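Local coordinates for DHHA1 domain protein (Clostridium perfringens, PDB 3KEW) that probably hydrolyses mischarged tRNA, as do the related editing domains of alanyl-tRNA synthetases, and binds a zinc ion, at residues L104-C117 and V128-A142. Numbering follows the deposited sequence.
Sequences LSGCFYDLFGANTC and VDIVGFLDEKTIREA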
# COMPACT_ATOMS: atom_id res chain seq x y z
N LEU A 104 -0.14 0.73 -13.56
CA LEU A 104 0.41 -0.03 -14.69
C LEU A 104 -0.52 -1.15 -15.11
O LEU A 104 -0.84 -1.29 -16.29
CB LEU A 104 1.79 -0.62 -14.34
CG LEU A 104 3.01 0.30 -14.34
CD1 LEU A 104 4.23 -0.45 -13.76
CD2 LEU A 104 3.33 0.86 -15.72
N SER A 105 -0.98 -1.91 -14.11
CA SER A 105 -1.92 -3.00 -14.34
C SER A 105 -3.16 -2.50 -15.07
O SER A 105 -3.59 -3.12 -16.05
CB SER A 105 -2.30 -3.66 -13.00
OG SER A 105 -1.21 -4.43 -12.51
N GLY A 106 -3.68 -1.36 -14.62
CA GLY A 106 -4.88 -0.74 -15.20
C GLY A 106 -4.66 -0.21 -16.60
O GLY A 106 -5.57 -0.26 -17.43
N CYS A 107 -3.45 0.30 -16.85
CA CYS A 107 -3.06 0.77 -18.19
C CYS A 107 -2.89 -0.39 -19.17
O CYS A 107 -3.38 -0.32 -20.30
CB CYS A 107 -1.77 1.61 -18.14
SG CYS A 107 -1.97 3.23 -17.43
N PHE A 108 -2.21 -1.45 -18.74
CA PHE A 108 -2.09 -2.65 -19.56
C PHE A 108 -3.43 -3.25 -19.99
O PHE A 108 -3.58 -3.65 -21.14
CB PHE A 108 -1.25 -3.70 -18.87
CG PHE A 108 0.22 -3.54 -19.09
CD1 PHE A 108 0.78 -3.79 -20.35
CD2 PHE A 108 1.05 -3.15 -18.06
CE1 PHE A 108 2.15 -3.65 -20.55
CE2 PHE A 108 2.42 -3.00 -18.26
CZ PHE A 108 2.96 -3.25 -19.51
N TYR A 109 -4.40 -3.28 -19.08
CA TYR A 109 -5.73 -3.78 -19.39
C TYR A 109 -6.52 -2.82 -20.26
O TYR A 109 -7.20 -3.25 -21.20
CB TYR A 109 -6.53 -4.11 -18.12
CG TYR A 109 -7.84 -4.79 -18.41
CD1 TYR A 109 -7.89 -6.16 -18.65
CD2 TYR A 109 -9.03 -4.05 -18.49
CE1 TYR A 109 -9.10 -6.80 -18.95
CE2 TYR A 109 -10.23 -4.68 -18.80
CZ TYR A 109 -10.26 -6.05 -19.02
OH TYR A 109 -11.46 -6.67 -19.30
N ASP A 110 -6.46 -1.53 -19.93
CA ASP A 110 -7.21 -0.52 -20.67
C ASP A 110 -6.73 -0.41 -22.13
O ASP A 110 -7.55 -0.34 -23.04
CB ASP A 110 -7.12 0.84 -19.98
CG ASP A 110 -7.85 1.93 -20.74
OD1 ASP A 110 -7.18 2.83 -21.27
OD2 ASP A 110 -9.10 1.86 -20.81
N LEU A 111 -5.42 -0.41 -22.32
CA LEU A 111 -4.84 -0.28 -23.66
C LEU A 111 -4.89 -1.57 -24.48
O LEU A 111 -5.34 -1.56 -25.63
CB LEU A 111 -3.40 0.24 -23.59
CG LEU A 111 -3.11 1.62 -23.01
CD1 LEU A 111 -1.62 1.89 -23.08
CD2 LEU A 111 -3.89 2.73 -23.71
N PHE A 112 -4.45 -2.68 -23.89
CA PHE A 112 -4.22 -3.92 -24.64
C PHE A 112 -5.07 -5.13 -24.22
O PHE A 112 -4.93 -6.20 -24.82
CB PHE A 112 -2.74 -4.32 -24.57
CG PHE A 112 -1.79 -3.19 -24.87
CD1 PHE A 112 -1.72 -2.64 -26.15
CD2 PHE A 112 -0.97 -2.68 -23.86
CE1 PHE A 112 -0.85 -1.59 -26.42
CE2 PHE A 112 -0.10 -1.64 -24.13
CZ PHE A 112 -0.03 -1.09 -25.41
N GLY A 113 -5.92 -4.96 -23.21
CA GLY A 113 -6.69 -6.08 -22.65
C GLY A 113 -5.85 -7.10 -21.92
O GLY A 113 -6.28 -8.23 -21.70
N ALA A 114 -4.64 -6.70 -21.52
CA ALA A 114 -3.68 -7.61 -20.91
C ALA A 114 -3.88 -7.69 -19.40
O ALA A 114 -3.88 -6.66 -18.71
CB ALA A 114 -2.27 -7.18 -21.25
N ASN A 115 -4.03 -8.91 -18.89
CA ASN A 115 -4.36 -9.14 -17.49
C ASN A 115 -3.11 -9.28 -16.62
O ASN A 115 -2.07 -9.67 -17.11
CB ASN A 115 -5.25 -10.38 -17.36
CG ASN A 115 -6.63 -10.15 -17.91
OD1 ASN A 115 -7.49 -9.57 -17.25
ND2 ASN A 115 -6.86 -10.60 -19.14
N THR A 116 -3.25 -8.94 -15.34
CA THR A 116 -2.21 -9.11 -14.32
C THR A 116 -2.48 -10.43 -13.59
O THR A 116 -3.65 -10.80 -13.35
CB THR A 116 -2.24 -7.92 -13.32
OG1 THR A 116 -1.99 -6.72 -14.04
CG2 THR A 116 -1.18 -8.07 -12.17
N CYS A 117 -1.41 -11.15 -13.27
CA CYS A 117 -1.52 -12.42 -12.57
C CYS A 117 -0.58 -12.50 -11.36
O CYS A 117 -0.54 -13.51 -10.67
CB CYS A 117 -1.28 -13.59 -13.53
SG CYS A 117 0.33 -13.60 -14.35
N VAL A 128 5.55 -6.53 -11.46
CA VAL A 128 4.18 -6.85 -11.83
C VAL A 128 4.26 -7.89 -12.98
O VAL A 128 5.12 -7.77 -13.86
CB VAL A 128 3.36 -5.56 -12.20
CG1 VAL A 128 3.88 -4.83 -13.48
CG2 VAL A 128 1.87 -5.86 -12.34
N ASP A 129 3.42 -8.92 -12.92
CA ASP A 129 3.38 -9.98 -13.94
C ASP A 129 2.17 -9.78 -14.83
O ASP A 129 1.05 -9.73 -14.34
CB ASP A 129 3.29 -11.37 -13.31
CG ASP A 129 4.56 -11.77 -12.55
OD1 ASP A 129 5.53 -11.00 -12.49
OD2 ASP A 129 4.57 -12.89 -12.00
N ILE A 130 2.40 -9.69 -16.14
CA ILE A 130 1.31 -9.53 -17.10
C ILE A 130 1.20 -10.82 -17.90
O ILE A 130 2.21 -11.37 -18.32
CB ILE A 130 1.56 -8.33 -18.05
CG1 ILE A 130 1.93 -7.06 -17.26
CG2 ILE A 130 0.36 -8.07 -18.96
CD1 ILE A 130 0.83 -6.49 -16.36
N VAL A 131 -0.02 -11.31 -18.11
CA VAL A 131 -0.24 -12.57 -18.81
C VAL A 131 0.10 -12.43 -20.30
O VAL A 131 -0.42 -11.55 -20.99
CB VAL A 131 -1.69 -13.09 -18.64
CG1 VAL A 131 -1.80 -14.50 -19.18
CG2 VAL A 131 -2.14 -13.06 -17.19
N GLY A 132 0.97 -13.32 -20.77
CA GLY A 132 1.34 -13.38 -22.18
C GLY A 132 2.67 -12.72 -22.48
O GLY A 132 3.29 -12.10 -21.60
N PHE A 133 3.12 -12.88 -23.72
CA PHE A 133 4.31 -12.21 -24.22
C PHE A 133 3.95 -10.77 -24.56
O PHE A 133 2.87 -10.49 -25.11
CB PHE A 133 4.86 -12.94 -25.46
CG PHE A 133 5.91 -12.15 -26.23
CD1 PHE A 133 7.23 -12.10 -25.78
CD2 PHE A 133 5.57 -11.46 -27.40
CE1 PHE A 133 8.21 -11.37 -26.48
CE2 PHE A 133 6.53 -10.74 -28.11
CZ PHE A 133 7.86 -10.69 -27.65
N LEU A 134 4.85 -9.85 -24.22
CA LEU A 134 4.69 -8.46 -24.59
C LEU A 134 5.97 -7.99 -25.26
O LEU A 134 7.07 -8.25 -24.77
CB LEU A 134 4.43 -7.60 -23.35
CG LEU A 134 3.19 -7.84 -22.48
CD1 LEU A 134 3.37 -7.06 -21.19
CD2 LEU A 134 1.94 -7.40 -23.20
N ASP A 135 5.82 -7.31 -26.39
CA ASP A 135 6.98 -6.72 -27.05
C ASP A 135 7.33 -5.38 -26.39
O ASP A 135 6.54 -4.83 -25.61
CB ASP A 135 6.76 -6.59 -28.56
CG ASP A 135 5.45 -5.88 -28.92
OD1 ASP A 135 5.13 -4.84 -28.31
OD2 ASP A 135 4.75 -6.37 -29.83
N GLU A 136 8.52 -4.87 -26.71
CA GLU A 136 9.01 -3.60 -26.16
C GLU A 136 8.07 -2.43 -26.47
O GLU A 136 7.84 -1.57 -25.62
CB GLU A 136 10.42 -3.32 -26.67
CG GLU A 136 11.04 -2.04 -26.13
CD GLU A 136 12.42 -1.76 -26.69
OE1 GLU A 136 13.05 -2.68 -27.25
OE2 GLU A 136 12.88 -0.60 -26.55
N LYS A 137 7.53 -2.42 -27.68
CA LYS A 137 6.60 -1.38 -28.11
C LYS A 137 5.41 -1.21 -27.16
O LYS A 137 5.12 -0.10 -26.73
CB LYS A 137 6.12 -1.65 -29.55
CG LYS A 137 5.04 -0.68 -30.04
CD LYS A 137 4.61 -0.98 -31.46
CE LYS A 137 3.27 -0.33 -31.77
NZ LYS A 137 3.05 -0.16 -33.23
N THR A 138 4.74 -2.32 -26.84
CA THR A 138 3.52 -2.29 -26.02
C THR A 138 3.83 -1.92 -24.57
O THR A 138 3.07 -1.19 -23.93
CB THR A 138 2.76 -3.63 -26.05
OG1 THR A 138 3.67 -4.70 -25.78
CG2 THR A 138 2.10 -3.86 -27.41
N ILE A 139 4.95 -2.43 -24.06
CA ILE A 139 5.43 -2.13 -22.72
C ILE A 139 5.71 -0.63 -22.57
O ILE A 139 5.21 0.01 -21.64
CB ILE A 139 6.64 -3.01 -22.36
CG1 ILE A 139 6.17 -4.46 -22.16
CG2 ILE A 139 7.38 -2.48 -21.11
CD1 ILE A 139 7.28 -5.44 -21.90
N ARG A 140 6.46 -0.06 -23.53
CA ARG A 140 6.77 1.38 -23.51
C ARG A 140 5.53 2.26 -23.71
O ARG A 140 5.48 3.37 -23.18
CB ARG A 140 7.87 1.74 -24.52
CG ARG A 140 9.25 1.14 -24.21
CD ARG A 140 9.79 1.60 -22.88
NE ARG A 140 11.01 0.88 -22.54
CZ ARG A 140 11.59 0.90 -21.34
NH1 ARG A 140 11.05 1.59 -20.34
NH2 ARG A 140 12.71 0.21 -21.13
N GLU A 141 4.54 1.77 -24.45
CA GLU A 141 3.26 2.49 -24.58
C GLU A 141 2.47 2.52 -23.26
O GLU A 141 1.77 3.49 -22.97
CB GLU A 141 2.41 1.89 -25.70
CG GLU A 141 2.83 2.34 -27.08
CD GLU A 141 2.14 1.59 -28.21
OE1 GLU A 141 1.30 0.69 -27.93
OE2 GLU A 141 2.43 1.89 -29.39
N ALA A 142 2.58 1.45 -22.47
CA ALA A 142 1.90 1.40 -21.17
C ALA A 142 2.58 2.32 -20.15
O ALA A 142 1.90 3.03 -19.41
CB ALA A 142 1.82 -0.04 -20.65
O HOH W 1 -3.47 -11.16 -20.71
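The Phe108 ring is sandwiched between the methyl of Ala142 and the side chain of Ile130, a CH-pi contact on each face. Ala142 CB sits over the ring centre, 3.6 Å from the centroid, whereas Ile130 CG1 lies over the opposite face toward the rim. Ile130 CG1 stands anti to the carbonyl carbon (chi1 -50°), which turns this branch to Phe108 and leaves CG2 on the Ala114 side, 3.6 Å from Ala114 CB. Ile130 CD1 reaches Phe108 CD2 at 3.8 Å, and Leu134 CD1 touches Phe108 CE1. One helical turn on, Phe112 receives Thr138 CB over one face in a further CH-pi contact, while Leu111 CB backs the other; Phe112 CE2 also comes within 3.2 Å of Thr138 O. Glu141 OE1 meets the ring edge, 3.4 Å from Phe112 CZ, its carboxylate only 15° from the ring plane. Asp135, the N-cap of helix 136-152, accepts from Thr138 N through OD1 and so helps position Thr138. Beside this cluster the hairpin strands pair antiparallel: Val131 N donates to Asn115 O at 2.8 Å, almost straight, and Cys117 N to Asp129 O at 3.0 Å, flanking the non-hydrogen-bonded pair Thr116-Ile130. A water bridges Asn115 N and Val131 O. Farther out, Ile223 touches Phe108 and Ile130, and Arg222 forms a salt bridge with Asp129. Backbone bonds thus set the hairpin register, Phe108 joins helix 88-112 to strand 126-131 and helix 136-152, and Glu141's edge-on approach is consistent with weak attraction to Phe112's partly positive ring hydrogens.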